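Local coordinates for protein 3-phosphoshikimate 1-carboxyvinyltransferase (Streptomyces sviceus, PDB 7M0O) that is a glyphosate-tolerant EPSP synthase, probably transferring the enolpyruvyl group of phosphoenolpyruvate to shikimate-3-phosphate on the way to chorismate, at residues L255-V260 against M297-A302; A226-A231 against I368-A373; A12-L17 against T25-P30; V146-G151 against Q155-L160; T87-A90 against T95-F98. One frame throughout, in Å; residues are numbered along the deposited sequence.

Contact 1 of 5, residues L255-V260 against M297-A302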
# COMPACT_ATOMS: atom_id res chain seq x y z
N LEU A 255 -1.29 -0.35 11.37
CA LEU A 255 -1.67 0.51 12.50
C LEU A 255 -1.60 -0.25 13.82
O LEU A 255 -1.35 0.36 14.86
CB LEU A 255 -3.08 1.10 12.30
CG LEU A 255 -3.46 2.17 13.35
CD1 LEU A 255 -2.46 3.32 13.33
CD2 LEU A 255 -4.84 2.73 13.11
N GLY A 256 -1.78 -1.57 13.80
CA GLY A 256 -1.64 -2.37 15.01
C GLY A 256 -0.27 -2.27 15.69
O GLY A 256 -0.13 -2.71 16.84
N PHE A 257 0.73 -1.71 15.01
CA PHE A 257 1.99 -1.45 15.67
C PHE A 257 1.80 -0.58 16.91
O PHE A 257 2.53 -0.73 17.90
CB PHE A 257 2.97 -0.83 14.67
CG PHE A 257 4.32 -0.47 15.27
CD1 PHE A 257 5.22 -1.47 15.62
CD2 PHE A 257 4.69 0.86 15.45
CE1 PHE A 257 6.46 -1.16 16.14
CE2 PHE A 257 5.91 1.19 15.97
CZ PHE A 257 6.81 0.19 16.34
N VAL A 258 0.82 0.33 16.90
CA VAL A 258 0.71 1.23 18.06
C VAL A 258 0.20 0.50 19.29
O VAL A 258 0.43 0.97 20.41
CB VAL A 258 -0.16 2.47 17.78
CG1 VAL A 258 0.35 3.26 16.58
CG2 VAL A 258 -1.64 2.11 17.61
N ASP A 259 -0.49 -0.63 19.12
CA ASP A 259 -0.90 -1.43 20.27
C ASP A 259 0.31 -2.04 20.97
O ASP A 259 0.29 -2.22 22.19
CB ASP A 259 -1.88 -2.52 19.82
CG ASP A 259 -3.17 -1.94 19.25
OD1 ASP A 259 -3.65 -0.94 19.80
OD2 ASP A 259 -3.69 -2.48 18.24
N VAL A 260 1.38 -2.33 20.21
CA VAL A 260 2.65 -2.75 20.79
C VAL A 260 3.28 -1.60 21.58
O VAL A 260 3.76 -1.79 22.70
CB VAL A 260 3.61 -3.25 19.69
CG1 VAL A 260 4.94 -3.68 20.31
CG2 VAL A 260 2.98 -4.43 18.91
N MET A 297 8.23 -5.08 12.17
CA MET A 297 9.23 -5.72 13.02
C MET A 297 10.52 -4.92 13.11
O MET A 297 11.02 -4.76 14.24
CB MET A 297 9.50 -7.16 12.52
CG MET A 297 10.64 -7.85 13.29
SD MET A 297 12.32 -7.43 12.78
CE MET A 297 12.37 -8.13 11.12
N PRO A 298 11.08 -4.37 12.03
CA PRO A 298 12.31 -3.58 12.19
C PRO A 298 12.09 -2.31 12.99
O PRO A 298 13.00 -1.87 13.69
CB PRO A 298 12.76 -3.28 10.74
CG PRO A 298 12.12 -4.44 9.92
CD PRO A 298 10.79 -4.66 10.61
N THR A 299 10.89 -1.72 12.90
CA THR A 299 10.61 -0.52 13.68
C THR A 299 10.75 -0.79 15.17
O THR A 299 11.29 0.04 15.91
CB THR A 299 9.21 0.00 13.34
OG1 THR A 299 9.02 -0.01 11.92
CG2 THR A 299 9.04 1.43 13.86
N LEU A 300 10.25 -1.95 15.62
CA LEU A 300 10.41 -2.32 17.03
C LEU A 300 11.86 -2.69 17.35
O LEU A 300 12.38 -2.32 18.41
CB LEU A 300 9.49 -3.49 17.38
CG LEU A 300 9.63 -3.97 18.84
CD1 LEU A 300 9.38 -2.82 19.81
CD2 LEU A 300 8.69 -5.14 19.17
N ALA A 301 12.51 -3.44 16.47
CA ALA A 301 13.90 -3.83 16.73
C ALA A 301 14.79 -2.61 16.96
O ALA A 301 15.71 -2.66 17.78
CB ALA A 301 14.43 -4.66 15.56
N ALA A 302 14.50 -1.50 16.28
CA ALA A 302 15.37 -0.34 16.35
C ALA A 302 15.18 0.51 17.60
O ALA A 302 16.08 1.29 17.93
CB ALA A 302 15.19 0.51 15.09

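Contact 2 of 5, residues A226-A231 against I368-A373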
# COMPACT_ATOMS: atom_id res chain seq x y z
N ALA A 226 3.94 5.38 8.81
CA ALA A 226 3.61 6.03 10.07
C ALA A 226 4.30 5.38 11.26
O ALA A 226 4.51 6.06 12.27
CB ALA A 226 2.10 6.04 10.30
N SER A 227 4.69 4.11 11.15
CA SER A 227 5.22 3.40 12.31
C SER A 227 6.49 4.06 12.81
O SER A 227 6.72 4.10 14.03
CB SER A 227 5.49 1.92 11.99
OG SER A 227 6.64 1.70 11.19
N TYR A 228 7.31 4.62 11.91
CA TYR A 228 8.56 5.23 12.33
C TYR A 228 8.31 6.51 13.11
O TYR A 228 9.05 6.80 14.06
CB TYR A 228 9.46 5.53 11.11
CG TYR A 228 9.55 4.32 10.23
CD1 TYR A 228 10.29 3.21 10.63
CD2 TYR A 228 8.85 4.26 9.03
CE1 TYR A 228 10.34 2.07 9.84
CE2 TYR A 228 8.89 3.12 8.24
CZ TYR A 228 9.63 2.04 8.66
OH TYR A 228 9.66 0.91 7.88
N PHE A 229 7.26 7.25 12.76
CA PHE A 229 6.98 8.50 13.45
C PHE A 229 6.31 8.23 14.79
O PHE A 229 6.65 8.85 15.80
CB PHE A 229 6.17 9.42 12.52
CG PHE A 229 6.93 9.82 11.27
CD1 PHE A 229 7.56 11.06 11.19
CD2 PHE A 229 7.09 8.94 10.21
CE1 PHE A 229 8.30 11.42 10.06
CE2 PHE A 229 7.84 9.27 9.10
CZ PHE A 229 8.45 10.53 9.02
N PHE A 230 5.42 7.22 14.84
CA PHE A 230 4.85 6.76 16.10
C PHE A 230 5.95 6.26 17.05
O PHE A 230 5.91 6.55 18.25
CB PHE A 230 3.83 5.65 15.84
CG PHE A 230 2.51 6.10 15.24
CD1 PHE A 230 1.90 7.29 15.60
CD2 PHE A 230 1.87 5.28 14.34
CE1 PHE A 230 0.66 7.65 15.04
CE2 PHE A 230 0.63 5.62 13.79
CZ PHE A 230 0.03 6.81 14.14
N ALA A 231 6.91 5.48 16.54
CA ALA A 231 8.00 4.96 17.38
C ALA A 231 8.87 6.07 17.95
O ALA A 231 9.28 6.01 19.12
CB ALA A 231 8.86 3.99 16.57
N ILE A 368 14.99 -1.00 6.74
CA ILE A 368 16.18 -0.97 7.59
C ILE A 368 16.65 0.47 7.79
O ILE A 368 17.00 0.87 8.91
CB ILE A 368 17.29 -1.88 7.01
CG1 ILE A 368 16.81 -3.33 6.90
CG2 ILE A 368 18.57 -1.79 7.87
CD1 ILE A 368 16.37 -3.96 8.23
N VAL A 369 16.66 1.27 6.72
CA VAL A 369 17.10 2.66 6.86
C VAL A 369 16.12 3.46 7.72
O VAL A 369 16.52 4.18 8.63
CB VAL A 369 17.27 3.31 5.47
CG1 VAL A 369 17.53 4.82 5.62
CG2 VAL A 369 18.43 2.66 4.74
N MET A 370 14.82 3.34 7.43
CA MET A 370 13.86 4.14 8.18
C MET A 370 13.83 3.74 9.65
O MET A 370 13.70 4.59 10.53
CB MET A 370 12.48 4.04 7.53
CG MET A 370 12.42 4.77 6.18
SD MET A 370 10.80 4.93 5.42
CE MET A 370 10.52 3.29 4.83
N SER A 371 13.96 2.44 9.93
CA SER A 371 13.92 2.00 11.33
C SER A 371 15.10 2.53 12.13
O SER A 371 14.90 3.07 13.22
CB SER A 371 13.88 0.47 11.40
OG SER A 371 12.68 -0.02 10.88
N PHE A 372 16.33 2.40 11.60
CA PHE A 372 17.49 2.83 12.37
C PHE A 372 17.68 4.34 12.37
O PHE A 372 18.41 4.86 13.22
CB PHE A 372 18.76 2.11 11.88
CG PHE A 372 18.82 0.67 12.32
CD1 PHE A 372 19.20 0.34 13.62
CD2 PHE A 372 18.42 -0.34 11.47
CE1 PHE A 372 19.21 -0.97 14.05
CE2 PHE A 372 18.42 -1.67 11.89
CZ PHE A 372 18.82 -1.99 13.18
N ALA A 373 16.97 5.05 11.49
CA ALA A 373 16.86 6.50 11.67
C ALA A 373 16.24 6.83 13.02
O ALA A 373 16.62 7.81 13.66
CB ALA A 373 16.04 7.11 10.53
O HOH W 1 9.90 -1.23 9.58

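Contact 3 of 5, residues A12-L17 against T25-P30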
# COMPACT_ATOMS: atom_id res chain seq x y z
N ALA A 12 -4.74 3.92 -5.51
CA ALA A 12 -4.97 3.28 -6.80
C ALA A 12 -6.37 2.69 -6.90
O ALA A 12 -7.10 2.94 -7.87
CB ALA A 12 -3.92 2.19 -7.02
N ARG A 13 -6.74 1.85 -5.92
CA ARG A 13 -8.10 1.31 -5.88
C ARG A 13 -9.14 2.43 -5.86
O ARG A 13 -10.17 2.33 -6.54
CB ARG A 13 -8.29 0.41 -4.66
CG ARG A 13 -7.38 -0.83 -4.55
CD ARG A 13 -7.69 -1.45 -3.19
NE ARG A 13 -6.93 -2.63 -2.80
CZ ARG A 13 -5.78 -2.61 -2.14
NH1 ARG A 13 -5.19 -1.47 -1.80
NH2 ARG A 13 -5.20 -3.76 -1.82
N ALA A 14 -8.91 3.47 -5.06
CA ALA A 14 -9.90 4.54 -4.92
C ALA A 14 -10.13 5.28 -6.23
O ALA A 14 -11.25 5.75 -6.50
CB ALA A 14 -9.47 5.53 -3.84
N LEU A 15 -9.07 5.46 -7.03
CA LEU A 15 -9.21 6.12 -8.33
C LEU A 15 -10.10 5.31 -9.27
O LEU A 15 -10.92 5.88 -10.01
CB LEU A 15 -7.84 6.35 -8.97
CG LEU A 15 -7.00 7.48 -8.40
CD1 LEU A 15 -5.59 7.45 -8.95
CD2 LEU A 15 -7.66 8.79 -8.72
N PHE A 16 -9.91 3.99 -9.28
CA PHE A 16 -10.79 3.12 -10.07
C PHE A 16 -12.24 3.27 -9.63
O PHE A 16 -13.14 3.44 -10.46
CB PHE A 16 -10.32 1.67 -9.93
CG PHE A 16 -11.08 0.68 -10.79
CD1 PHE A 16 -12.42 0.38 -10.53
CD2 PHE A 16 -10.45 0.03 -11.85
CE1 PHE A 16 -13.12 -0.54 -11.32
CE2 PHE A 16 -11.15 -0.90 -12.64
CZ PHE A 16 -12.48 -1.18 -12.37
N LEU A 17 -12.48 3.16 -8.32
CA LEU A 17 -13.85 3.23 -7.81
C LEU A 17 -14.48 4.59 -8.10
O LEU A 17 -15.67 4.66 -8.47
CB LEU A 17 -13.83 2.93 -6.31
CG LEU A 17 -13.43 1.48 -6.01
CD1 LEU A 17 -12.96 1.28 -4.58
CD2 LEU A 17 -14.62 0.58 -6.29
N THR A 25 -17.59 11.33 -6.96
CA THR A 25 -16.81 10.88 -5.82
C THR A 25 -15.75 11.92 -5.47
O THR A 25 -15.10 12.48 -6.36
CB THR A 25 -16.12 9.55 -6.10
OG1 THR A 25 -17.09 8.52 -6.14
CG2 THR A 25 -15.09 9.20 -5.03
N THR A 26 -15.59 12.17 -4.17
CA THR A 26 -14.53 13.02 -3.66
C THR A 26 -13.53 12.14 -2.92
O THR A 26 -13.90 11.42 -1.98
CB THR A 26 -15.11 14.11 -2.74
OG1 THR A 26 -16.12 14.83 -3.46
CG2 THR A 26 -14.02 15.08 -2.28
N LEU A 27 -12.28 12.17 -3.36
CA LEU A 27 -11.17 11.48 -2.71
C LEU A 27 -10.39 12.50 -1.89
O LEU A 27 -9.92 13.51 -2.43
CB LEU A 27 -10.26 10.82 -3.73
CG LEU A 27 -10.93 9.85 -4.71
CD1 LEU A 27 -9.89 9.20 -5.59
CD2 LEU A 27 -11.71 8.81 -3.92
N VAL A 28 -10.24 12.24 -0.59
CA VAL A 28 -9.57 13.17 0.30
C VAL A 28 -8.14 12.68 0.57
O VAL A 28 -7.92 11.52 0.94
CB VAL A 28 -10.37 13.34 1.61
CG1 VAL A 28 -9.74 14.39 2.48
CG2 VAL A 28 -11.81 13.70 1.27
N ARG A 29 -7.17 13.58 0.37
CA ARG A 29 -5.74 13.34 0.55
C ARG A 29 -5.20 12.14 -0.23
O ARG A 29 -4.42 11.35 0.33
CB ARG A 29 -5.39 13.15 2.03
CG ARG A 29 -6.05 14.14 3.00
CD ARG A 29 -5.83 15.58 2.57
NE ARG A 29 -5.51 16.46 3.69
CZ ARG A 29 -6.39 16.90 4.58
NH1 ARG A 29 -7.67 16.55 4.50
NH2 ARG A 29 -6.00 17.70 5.57
N PRO A 30 -5.54 11.95 -1.50
CA PRO A 30 -4.90 10.87 -2.27
C PRO A 30 -3.40 11.12 -2.41
O PRO A 30 -2.92 12.25 -2.33
CB PRO A 30 -5.60 10.94 -3.63
CG PRO A 30 -5.93 12.38 -3.78
CD PRO A 30 -6.32 12.84 -2.39

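Contact 4 of 5, residues V146-G151 against Q155-L160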
# COMPACT_ATOMS: atom_id res chain seq x y z
N VAL A 146 -14.86 -16.96 -14.04
CA VAL A 146 -13.52 -16.80 -14.60
C VAL A 146 -12.53 -17.39 -13.59
O VAL A 146 -12.74 -17.32 -12.38
CB VAL A 146 -13.22 -15.33 -14.93
CG1 VAL A 146 -13.33 -14.45 -13.68
CG2 VAL A 146 -11.86 -15.18 -15.65
N THR A 147 -11.47 -18.00 -14.10
CA THR A 147 -10.42 -18.58 -13.26
C THR A 147 -9.15 -17.78 -13.47
O THR A 147 -8.62 -17.71 -14.59
CB THR A 147 -10.20 -20.06 -13.58
OG1 THR A 147 -11.42 -20.78 -13.39
CG2 THR A 147 -9.13 -20.65 -12.66
N LEU A 148 -8.65 -17.16 -12.40
CA LEU A 148 -7.46 -16.31 -12.48
C LEU A 148 -6.24 -17.09 -12.01
O LEU A 148 -6.29 -17.77 -10.98
CB LEU A 148 -7.65 -15.05 -11.64
CG LEU A 148 -6.40 -14.20 -11.42
CD1 LEU A 148 -6.09 -13.38 -12.65
CD2 LEU A 148 -6.61 -13.30 -10.24
N ASP A 149 -5.15 -16.99 -12.77
CA ASP A 149 -3.91 -17.64 -12.38
C ASP A 149 -2.89 -16.62 -11.88
O ASP A 149 -1.78 -16.53 -12.40
CB ASP A 149 -3.35 -18.45 -13.55
CG ASP A 149 -4.07 -19.77 -13.76
OD1 ASP A 149 -4.06 -20.61 -12.82
OD2 ASP A 149 -4.67 -19.97 -14.84
N ALA A 150 -3.26 -15.84 -10.86
CA ALA A 150 -2.40 -14.81 -10.28
C ALA A 150 -2.07 -15.19 -8.84
O ALA A 150 -2.54 -14.55 -7.89
CB ALA A 150 -3.04 -13.42 -10.36
N GLY A 151 -1.26 -16.23 -8.67
CA GLY A 151 -0.75 -16.59 -7.36
C GLY A 151 0.52 -15.82 -7.01
O GLY A 151 1.30 -16.27 -6.17
N GLN A 155 -2.28 -7.30 -7.82
CA GLN A 155 -3.07 -6.31 -8.54
C GLN A 155 -4.02 -6.94 -9.56
O GLN A 155 -5.00 -6.30 -9.93
CB GLN A 155 -2.16 -5.30 -9.24
CG GLN A 155 -1.93 -4.03 -8.43
CD GLN A 155 -1.06 -3.02 -9.15
OE1 GLN A 155 -1.48 -2.41 -10.13
NE2 GLN A 155 0.16 -2.83 -8.67
N TYR A 156 -3.75 -8.18 -10.01
CA TYR A 156 -4.61 -8.79 -11.03
C TYR A 156 -5.92 -9.26 -10.43
O TYR A 156 -6.99 -9.04 -11.02
CB TYR A 156 -3.89 -9.97 -11.70
CG TYR A 156 -2.57 -9.60 -12.34
CD1 TYR A 156 -2.42 -8.38 -12.99
CD2 TYR A 156 -1.48 -10.45 -12.26
CE1 TYR A 156 -1.21 -8.02 -13.56
CE2 TYR A 156 -0.25 -10.10 -12.84
CZ TYR A 156 -0.13 -8.88 -13.48
OH TYR A 156 1.07 -8.52 -14.05
N LEU A 157 -5.88 -9.92 -9.27
CA LEU A 157 -7.13 -10.28 -8.61
C LEU A 157 -7.93 -9.03 -8.25
O LEU A 157 -9.15 -8.99 -8.44
CB LEU A 157 -6.84 -11.14 -7.37
CG LEU A 157 -8.09 -11.44 -6.53
CD1 LEU A 157 -9.16 -12.16 -7.37
CD2 LEU A 157 -7.74 -12.25 -5.29
N THR A 158 -7.24 -7.99 -7.77
CA THR A 158 -7.95 -6.79 -7.34
C THR A 158 -8.60 -6.07 -8.52
O THR A 158 -9.74 -5.59 -8.40
CB THR A 158 -6.98 -5.90 -6.57
OG1 THR A 158 -6.86 -6.40 -5.23
CG2 THR A 158 -7.44 -4.45 -6.54
N ALA A 159 -7.93 -6.05 -9.67
CA ALA A 159 -8.55 -5.51 -10.89
C ALA A 159 -9.83 -6.27 -11.26
O ALA A 159 -10.85 -5.64 -11.60
CB ALA A 159 -7.55 -5.55 -12.04
N LEU A 160 -9.81 -7.61 -11.19
CA LEU A 160 -11.01 -8.38 -11.52
C LEU A 160 -12.12 -8.17 -10.49
O LEU A 160 -13.29 -8.04 -10.86
CB LEU A 160 -10.67 -9.87 -11.61
CG LEU A 160 -9.90 -10.30 -12.86
CD1 LEU A 160 -9.59 -11.79 -12.80
CD2 LEU A 160 -10.66 -9.93 -14.14

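Contact 5 of 5, residues T87-A90 against T95-F98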
# COMPACT_ATOMS: atom_id res chain seq x y z
N THR A 87 -8.67 -2.16 -17.77
CA THR A 87 -9.80 -2.85 -17.15
C THR A 87 -11.06 -1.98 -17.18
O THR A 87 -12.14 -2.45 -17.56
CB THR A 87 -9.45 -3.21 -15.71
OG1 THR A 87 -8.31 -4.07 -15.68
CG2 THR A 87 -10.64 -3.90 -15.01
N LEU A 88 -10.95 -0.73 -16.73
CA LEU A 88 -12.06 0.21 -16.83
C LEU A 88 -12.57 0.34 -18.25
O LEU A 88 -13.78 0.35 -18.50
CB LEU A 88 -11.62 1.59 -16.33
CG LEU A 88 -11.67 1.83 -14.84
CD1 LEU A 88 -10.84 3.08 -14.52
CD2 LEU A 88 -13.12 2.00 -14.39
N ALA A 89 -11.66 0.49 -19.20
CA ALA A 89 -12.07 0.65 -20.59
C ALA A 89 -12.77 -0.60 -21.10
O ALA A 89 -13.75 -0.50 -21.85
CB ALA A 89 -10.87 0.99 -21.46
N ALA A 90 -12.29 -1.78 -20.71
CA ALA A 90 -12.89 -3.03 -21.19
C ALA A 90 -14.35 -3.14 -20.79
O ALA A 90 -15.14 -3.78 -21.50
CB ALA A 90 -12.12 -4.24 -20.64
N THR A 95 -13.10 2.03 -28.81
CA THR A 95 -11.82 1.46 -29.26
C THR A 95 -10.67 2.21 -28.60
O THR A 95 -10.49 3.41 -28.83
CB THR A 95 -11.69 1.52 -30.78
OG1 THR A 95 -12.88 0.99 -31.38
CG2 THR A 95 -10.49 0.70 -31.23
N TYR A 96 -9.87 1.50 -27.79
CA TYR A 96 -8.88 2.14 -26.91
C TYR A 96 -7.51 1.50 -27.11
O TYR A 96 -7.33 0.30 -26.85
CB TYR A 96 -9.34 2.04 -25.45
CG TYR A 96 -10.75 2.56 -25.29
CD1 TYR A 96 -11.03 3.91 -25.45
CD2 TYR A 96 -11.83 1.69 -25.05
CE1 TYR A 96 -12.32 4.40 -25.33
CE2 TYR A 96 -13.11 2.17 -24.92
CZ TYR A 96 -13.35 3.53 -25.07
OH TYR A 96 -14.63 4.03 -24.96
N ARG A 97 -6.55 2.32 -27.54
CA ARG A 97 -5.19 1.87 -27.82
C ARG A 97 -4.28 2.31 -26.68
O ARG A 97 -4.04 3.51 -26.49
CB ARG A 97 -4.71 2.43 -29.16
CG ARG A 97 -5.50 1.91 -30.35
CD ARG A 97 -5.15 2.65 -31.64
NE ARG A 97 -5.57 4.04 -31.58
CZ ARG A 97 -6.78 4.47 -31.92
NH1 ARG A 97 -7.70 3.61 -32.35
NH2 ARG A 97 -7.07 5.77 -31.82
N PHE A 98 -3.77 1.34 -25.92
CA PHE A 98 -2.92 1.61 -24.76
C PHE A 98 -1.45 1.40 -25.11
O PHE A 98 -1.09 0.54 -25.91
CB PHE A 98 -3.31 0.71 -23.59
CG PHE A 98 -4.65 1.03 -23.00
CD1 PHE A 98 -5.80 0.40 -23.43
CD2 PHE A 98 -4.76 1.97 -21.98
CE1 PHE A 98 -7.04 0.71 -22.88
CE2 PHE A 98 -6.00 2.27 -21.42
CZ PHE A 98 -7.14 1.64 -21.88

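Contact 1 of 5, residues L255-V260 against M297-A302
Phe257 reaches across from segment 255-260 to Thr299 and Leu300 of helix 297-303, laying the far end of its ring against them. Its CG stands anti to the backbone N (chi1 178°), which carries the ring toward helix 297-303. CZ of Phe257 meets the methyl CG2 of Thr299 at 3.6 Å, and CE2 lies 3.8 Å from the same methyl. On the other side of CZ, CE1 touches CB of Leu300 at 4.0 Å and comes 3.9 Å from the Leu300 backbone N. Both partners meet the ring obliquely, through carbon contacts and the Leu300 backbone N.

Thr299 has two distinct ends. With chi1 at -46° its methyl faces the phenyl ring while OG1 turns off to hydrogen-bond Ser227 OG of helix 223-235, a helix that Phe257 touches as well. One turn on from Phe257, CG1 of Val260 meets CD2 of Leu300 at 4.2 Å, the two side chains running at about a right angle. Val260 is less deeply buried than the other three, and Met264 closes on Leu300 from a nearby loop. Two short helices thus pack side chain to side chain. They are among the buried helices of the inside-out alpha/beta barrel of EPSP synthase, whose domains keep helices in the interior and carry their sheets on the outside.

Contact 2 of 5, residues A226-A231 against I368-A373
Tyr228 and Met370 make the dense part of this helix-helix contact. Met370 CB sits almost squarely over the ring of Tyr228, 3.6 Å from its centroid and only 8° off the normal, a CH-pi contact. From there the side chain bends at chi3 (-74°) and curls back round the ring: SD lies obliquely 4.5 Å from the Tyr228 centroid, a Met-aromatic contact, and the CE methyl comes to 3.8 Å from CE2 of Tyr228. Ser227 OG is placed over the middle of the opposite face, so the ring is clasped between a neighbour on its own helix and a methionine of the other. Phe397 and Thr393 back up Met370 from outside.

At the ring's edge the contact turns polar and looser. Ser371 OG lies near the ring plane, 3.3 Å from Tyr228 CE1, and is hydrogen-bonded to the carbonyl of Arg367 one turn earlier. A water bridges the two side chains, 2.7 Å from Tyr228 OH, and donates a long bond of 3.3 Å to Ser371 OG. Ser371 also touches Pro298 and Thr299 of helix 297-303, and it is buried like Tyr228 and Met370, so the looser side holds a bound water and is not open to bulk solvent.

Tyr228 OH takes a further hydrogen bond with NH1 of Arg367, predicted to bind phosphoenolpyruvate. With both faces clasped and the hydroxyl held by water and arginine, the ring has little freedom to turn. That is consistent with Tyr228 acting as a second-shell residue that steadies the Arg367 guanidinium at the phosphoenolpyruvate site.

Contact 3 of 5, residues A12-L17 against T25-P30
The flat group that touches across this contact is the peptide following Ala14: both methyls of Leu27 lie over one face of it, CD1 3.8 Å and CD2 4.0 Å from Ala14 O. The two guanidinium groups nearby are turned elsewhere. That of Arg13 makes a cation-pi contact with Tyr183 and bonds Thr187 OG1 through NE, on another side of the helix, while that of Arg29 has Val28 CG1 at its edge, in plane.

Leu27 carries the strand's share of the packing, and it uses both branches of its fork. CG is set anti to the carbonyl carbon (chi1 -56°), and from there both methyls rest on Ala14. CD2 of Leu27 is 4.0 Å from Ala14 CB, and CD1 also touches CD2 of Leu15 at 3.9 Å. Leu15 and Leu27 meet at about a right angle, methyl against methyl. At Ala14 the backbones are nearest, its CA 7.4 Å from that of Leu27.

Leu27 is also pinned through its backbone, which pairs with Trp57 of strand 56-60, while the Trp57 side chain touches Leu15. Met190 of helix 182-193 also packs on Ala14 and Leu17.

After helix 8-20 the chain turns back, and strand 24-28 packs under the helix it has just left, so that alanine and leucine cover a four-stranded sheet. The result is a helix packed on a mixed sheet, as in the inside-out alpha/beta barrel of EPSP synthase, with Arg13 on the same helix predicted to bind 3-phosphoshikimate.

Contact 4 of 5, residues V146-G151 against Q155-L160
Leu148 and Ala150, just past the first strand of a beta-alpha-beta unit (strand 144-147, helix 155-163, strand 171-174), close down on the opening turns of its helix. The loop between carries Ser153 and Ser154, which together with Gln155 are predicted to bind 3-phosphoshikimate; Gln155 points its CB away from this interface.

Leu148 carries most of the contact. Its CG lies anti to the backbone N (chi1 169°), sending both methyls into the helix. CD1 meets CD1 of Leu160 at 3.8 Å and, more loosely, CB of Tyr156 at 4.2 Å. Leu148 CB also lies 4.0 Å from Leu160 CD1, so Leu160 CD1 touches Leu148 both at CB and at CD1. Ala150 fills in beside it: its CB is 3.8 Å from Tyr156 CB and 3.9 Å from CD2, in the plane of the ring and at its edge. The rest of the tyrosine runs off from here toward helix 110-118, with Pro111 and Leu112 beside it and a weak hydrogen bond from OH to the carbonyl of Pro108. Ile173, on the last strand of the unit, backs Leu157 and Leu160.

Packing is tightest where the other branch of Leu148 presses onto helix backbone. The Leu157 N, in the helix's first turn and without a hydrogen-bond partner, is covered by this methyl, and Leu148 CD2 sits just 3.5 Å from Leu157 CA.

Contact 5 of 5, residues T87-A90 against T95-F98
Ala89 sets its single methyl between the rings of Tyr96 and Phe98, where the helix of a beta-alpha-beta unit (strand 70-74, helix 79-90, strand 95-99) packs on the strand that follows it. Tyr96 and Phe98 are two residues apart on an extended chain, so both face the helix, while Arg97 between them faces the other way and forms salt bridges with Asp72 and Glu70 on the neighbouring strand.

The two rings are not alike in how they receive the methyl. Phe98 offers its rim: Ala89 CB lies in the plane of the ring, 3.8 Å from CZ and 4.1 Å from CE1. Tyr96 meets the same carbon at a slant, with CD2 3.8 Å and CG 4.1 Å away, and its CE2 runs on to 4.1 Å from the carbonyl oxygen of Ala89. In both residues CG stands anti to the carbonyl carbon (chi1 -52° in Tyr96, -69° in Phe98), yet the ring planes are inclined to each other by about 54°, so the two rings are not stacked, and they present an edge and a slanted side to the same methyl.

Beyond the methyl, Tyr96 passes among Leu46 and Pro66 to hydrogen-bond the carbonyl of Val68 through its hydroxyl, and Phe98 has Leu85 and Pro86 from earlier in the helix beside it. The helix's other flank, at Thr87 and Leu88, rests on Phe16 of helix 8-20. The nearest side-chain contacts both fall on one atom: Ala89 CB is 3.8 Å from Tyr96 CD2 and 3.8 Å from Phe98 CZ.

Overall arrangement
Contacts 1 and 2 lie in one half of the chain, about 9 Å apart between centres, and join through helices 297-303 and 223-235, where Thr299 OG1 meets Ser227 OG. Contacts 3, 4 and 5 belong to the other half, linked by helix-to-helix packing: Phe16 on Leu88, Arg13 on Thr158, Ala159 on Thr87. All five are buried. Contacts 1 and 2 pair helix with helix, whereas the other three set a helix against a strand or the turn leaving one. Contact 2 has a bridging water and lies beside Arg367, of the predicted phosphoenolpyruvate site; contact 4 holds Gln155, predicted for the same site. Contact 5, farthest from the chain's centre, rests on one methyl between two aromatic rings, away from the annotated sites.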